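Local coordinates for glycosyl hydrolase, family 31/fibronectin type III domain protein (Clostridium perfringens, PDB 4UAP) that binds galacto-configured sugars such as GalNAc through a family 32 carbohydrate-binding module, probably helping the parent family 31 glycoside hydrolase to engage its glycan targets, at residues N69-N77 with N108-Y116. Residues are numbered along the deposited sequence; the frame is centred on the assembly and turned at random. Where two conformers were deposited one is given.
With NGA (2-acetamido-2-deoxy-beta-D-galactopyranose), chain C.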
loop_
_atom_site.group_PDB
_atom_site.type_symbol
_atom_site.label_atom_id
_atom_site.label_comp_id
_atom_site.label_asym_id
_atom_site.label_seq_id
_atom_site.Cartn_x
_atom_site.Cartn_y
_atom_site.Cartn_z
ATOM N N ASN A 69 10.436 -5.545 -8.698
ATOM C CA ASN A 69 10.044 -5.134 -7.348
ATOM C C ASN A 69 8.665 -4.510 -7.319
ATOM O O ASN A 69 8.099 -4.204 -8.365
ATOM C CB ASN A 69 11.057 -4.124 -6.770
ATOM C CG ASN A 69 10.898 -2.716 -7.362
ATOM O OD1 ASN A 69 9.906 -2.023 -7.113
ATOM N ND2 ASN A 69 11.883 -2.288 -8.133
ATOM N N PHE A 70 8.125 -4.305 -6.123
ATOM C CA PHE A 70 7.148 -3.243 -5.980
ATOM C C PHE A 70 7.635 -2.306 -4.884
ATOM O O PHE A 70 8.405 -2.696 -4.000
ATOM C CB PHE A 70 5.721 -3.773 -5.731
ATOM C CG PHE A 70 5.544 -4.577 -4.473
ATOM C CD1 PHE A 70 5.327 -3.950 -3.254
ATOM C CD2 PHE A 70 5.522 -5.962 -4.525
ATOM C CE1 PHE A 70 5.129 -4.694 -2.107
ATOM C CE2 PHE A 70 5.334 -6.716 -3.372
ATOM C CZ PHE A 70 5.129 -6.082 -2.168
ATOM N N THR A 71 7.216 -1.052 -5.000
ATOM C CA THR A 71 7.699 0.033 -4.168
ATOM C C THR A 71 6.525 0.782 -3.568
ATOM O O THR A 71 5.678 1.302 -4.298
ATOM C CB THR A 71 8.562 1.014 -4.975
ATOM O OG1 THR A 71 9.724 0.329 -5.470
ATOM C CG2 THR A 71 8.987 2.189 -4.111
ATOM N N ILE A 72 6.488 0.820 -2.239
ATOM C CA ILE A 72 5.457 1.518 -1.493
ATOM C C ILE A 72 6.003 2.888 -1.096
ATOM O O ILE A 72 7.077 2.980 -0.499
ATOM C CB ILE A 72 5.033 0.719 -0.234
ATOM C CG1 ILE A 72 4.566 -0.696 -0.635
ATOM C CG2 ILE A 72 3.938 1.463 0.539
ATOM C CD1 ILE A 72 4.349 -1.646 0.543
ATOM N N TYR A 73 5.279 3.943 -1.460
ATOM C CA TYR A 73 5.676 5.294 -1.104
ATOM C C TYR A 73 4.934 5.738 0.151
ATOM O O TYR A 73 3.702 5.823 0.174
ATOM C CB TYR A 73 5.414 6.256 -2.263
ATOM C CG TYR A 73 6.319 6.021 -3.457
ATOM C CD1 TYR A 73 6.030 5.026 -4.394
ATOM C CD2 TYR A 73 7.467 6.795 -3.645
ATOM C CE1 TYR A 73 6.858 4.812 -5.485
ATOM C CE2 TYR A 73 8.309 6.577 -4.731
ATOM C CZ TYR A 73 7.995 5.597 -5.646
ATOM O OH TYR A 73 8.821 5.397 -6.724
ATOM N N ASN A 74 5.702 6.005 1.203
ATOM C CA ASN A 74 5.141 6.304 2.508
ATOM C C ASN A 74 4.940 7.796 2.716
ATOM O O ASN A 74 5.619 8.614 2.104
ATOM C CB ASN A 74 6.040 5.741 3.605
ATOM C CG ASN A 74 6.135 4.233 3.542
ATOM O OD1 ASN A 74 5.116 3.548 3.527
ATOM N ND2 ASN A 74 7.357 3.711 3.454
ATOM N N ARG A 75 3.997 8.139 3.585
ATOM C CA ARG A 75 3.696 9.539 3.837
ATOM C C ARG A 75 4.812 10.160 4.665
ATOM O O ARG A 75 5.058 9.744 5.795
ATOM C CB ARG A 75 2.353 9.702 4.549
ATOM C CG ARG A 75 1.993 11.168 4.788
ATOM C CD ARG A 75 0.760 11.304 5.649
ATOM N NE ARG A 75 0.444 12.709 5.866
ATOM C CZ ARG A 75 -0.621 13.130 6.538
ATOM N NH1 ARG A 75 -1.464 12.245 7.058
ATOM N NH2 ARG A 75 -0.835 14.429 6.685
ATOM N N MET A 76 5.477 11.160 4.098
ATOM C CA MET A 76 6.605 11.801 4.771
ATOM C C MET A 76 6.293 13.255 5.116
ATOM O O MET A 76 5.498 13.914 4.437
ATOM C CB MET A 76 7.870 11.740 3.901
ATOM C CG MET A 76 8.218 10.333 3.384
ATOM S SD MET A 76 8.456 9.090 4.672
ATOM C CE MET A 76 10.077 9.565 5.264
ATOM N N ASN A 77 6.927 13.749 6.174
ATOM C CA ASN A 77 6.860 15.168 6.502
ATOM C C ASN A 77 7.807 15.929 5.600
ATOM O O ASN A 77 8.706 15.332 5.018
ATOM C CB ASN A 77 7.224 15.400 7.966
ATOM C CG ASN A 77 6.301 14.674 8.901
ATOM O OD1 ASN A 77 5.080 14.735 8.746
ATOM N ND2 ASN A 77 6.870 13.980 9.879
ATOM N N ASN A 108 9.164 -1.659 11.394
ATOM C CA ASN A 108 9.855 -0.439 11.801
ATOM C C ASN A 108 10.188 0.455 10.619
ATOM O O ASN A 108 11.282 1.009 10.519
ATOM C CB ASN A 108 11.118 -0.793 12.577
ATOM C CG ASN A 108 10.820 -1.647 13.786
ATOM O OD1 ASN A 108 11.161 -2.830 13.827
ATOM N ND2 ASN A 108 10.152 -1.061 14.769
ATOM N N ILE A 109 9.226 0.592 9.715
ATOM C CA ILE A 109 9.424 1.393 8.522
ATOM C C ILE A 109 9.641 2.844 8.894
ATOM O O ILE A 109 8.851 3.405 9.649
ATOM C CB ILE A 109 8.222 1.274 7.565
ATOM C CG1 ILE A 109 8.124 -0.168 7.043
ATOM C CG2 ILE A 109 8.352 2.271 6.416
ATOM C CD1 ILE A 109 6.795 -0.493 6.371
ATOM N N THR A 110 10.711 3.446 8.375
ATOM C CA THR A 110 10.984 4.861 8.616
ATOM C C THR A 110 11.369 5.625 7.354
ATOM O O THR A 110 11.602 6.830 7.413
ATOM C CB THR A 110 12.132 5.068 9.643
ATOM O OG1 THR A 110 13.309 4.378 9.196
ATOM C CG2 THR A 110 11.728 4.564 11.031
ATOM N N SER A 111 11.452 4.943 6.215
ATOM C CA SER A 111 11.971 5.593 5.010
ATOM C C SER A 111 10.872 5.994 4.025
ATOM O O SER A 111 9.734 5.533 4.128
ATOM C CB SER A 111 12.981 4.682 4.313
ATOM O OG SER A 111 12.377 3.457 3.955
ATOM N N ALA A 112 11.231 6.840 3.058
ATOM C CA ALA A 112 10.274 7.352 2.080
ATOM C C ALA A 112 9.688 6.237 1.211
ATOM O O ALA A 112 8.567 6.352 0.724
ATOM C CB ALA A 112 10.927 8.414 1.201
ATOM N N THR A 113 10.448 5.166 1.003
ATOM C CA THR A 113 9.924 4.037 0.234
ATOM C C THR A 113 10.177 2.744 0.967
ATOM O O THR A 113 11.151 2.617 1.714
ATOM C CB THR A 113 10.553 3.919 -1.175
ATOM O OG1 THR A 113 11.968 3.731 -1.053
ATOM C CG2 THR A 113 10.270 5.159 -2.015
ATOM N N THR A 114 9.283 1.791 0.749
ATOM C CA THR A 114 9.447 0.442 1.246
ATOM C C THR A 114 9.463 -0.436 0.017
ATOM O O THR A 114 8.474 -0.501 -0.713
ATOM C CB THR A 114 8.316 0.040 2.203
ATOM O OG1 THR A 114 8.402 0.845 3.388
ATOM C CG2 THR A 114 8.413 -1.445 2.583
ATOM N N VAL A 115 10.596 -1.079 -0.232
ATOM C CA VAL A 115 10.784 -1.802 -1.481
ATOM C C VAL A 115 10.849 -3.311 -1.250
ATOM O O VAL A 115 11.649 -3.794 -0.445
ATOM C CB VAL A 115 12.056 -1.325 -2.205
ATOM C CG1 VAL A 115 12.253 -2.088 -3.518
ATOM C CG2 VAL A 115 11.973 0.174 -2.478
ATOM N N TYR A 116 9.970 -4.038 -1.937
ATOM C CA TYR A 116 10.022 -5.499 -1.984
ATOM C C TYR A 116 10.780 -5.919 -3.228
ATOM O O TYR A 116 10.276 -5.770 -4.346
ATOM C CB TYR A 116 8.611 -6.109 -1.986
ATOM C CG TYR A 116 8.012 -6.315 -0.610
ATOM C CD1 TYR A 116 7.490 -5.246 0.115
ATOM C CD2 TYR A 116 7.960 -7.579 -0.039
ATOM C CE1 TYR A 116 6.928 -5.436 1.377
ATOM C CE2 TYR A 116 7.406 -7.781 1.213
ATOM C CZ TYR A 116 6.893 -6.705 1.922
ATOM O OH TYR A 116 6.343 -6.917 3.169
HETATM C C1 NGA C . -4.938 14.090 10.863
HETATM C C2 NGA C . -4.030 14.356 9.667
HETATM C C3 NGA C . -4.666 13.797 8.411
HETATM C C4 NGA C . -5.026 12.337 8.654
HETATM C C5 NGA C . -6.038 12.269 9.798
HETATM C C6 NGA C . -6.504 10.877 10.202
HETATM C C7 NGA C . -2.536 16.308 9.459
HETATM C C8 NGA C . -2.464 17.794 9.255
HETATM N N2 NGA C . -3.769 15.787 9.502
HETATM O O1 NGA C . -4.169 14.253 12.031
HETATM O O3 NGA C . -3.748 13.967 7.358
HETATM O O4 NGA C . -3.851 11.636 9.001
HETATM O O5 NGA C . -5.445 12.781 10.954
HETATM O O6 NGA C . -7.337 10.966 11.354
HETATM O O7 NGA C . -1.496 15.644 9.574
HETATM O O HOH W 1 7.247 8.589 0.021
#
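In one sheet of the CBM32 beta-sandwich, F70-Y73 of strand 64-74 pair antiparallel with T113-Y116 of strand 113-118. I72 and T114 form a hydrogen-bonded pair, with I72 N to T114 O at 2.8 Å and nearly straight (177°). F70 and Y116 form the next such pair, and N74 N donates to A112 O beyond the last bridge. On the face that carries F70, I72, T114 and Y116, the F70 and Y116 side chains run alongside each other. Their rings form an offset pair, planes 18° apart and slid so that they barely overlap. F70 CG sits between its own backbone N and carbonyl carbon (chi1 62°), which carries the ring over Y116. There F70 CZ reaches Y116 CG at 3.3 Å, and Y116 CB makes a CH-pi contact over the F70 face. A92, I126 and I128 of the opposing sheet pack on F70. The other face carries T71, Y73, T113 and V115. T113 CG2 touches the Y73 ring at CD2 (3.6 Å), while Y73 OH is hydrogen-bonded to E146 OE1. The N74 side chain adds two more bonds to 108-116. Its ND2 donates in the amide plane to T114 OG1 (3.1 Å) and, also at 3.1 Å, to S111 O. A water donates to both N74 O and A112 O. M76 bends back at chi2 and chi3 to lay SD against A112 CA (3.6 Å). Between N74 and M76, R75 points away, and its extended chain lets NH1 hydrogen-bond to O3 and O4 of the bound GalNAc. The bonds from N74 and the M76 packing thus tie the segment on both sides of this sugar-binding arginine to 108-116, which probably helps hold its backbone in place.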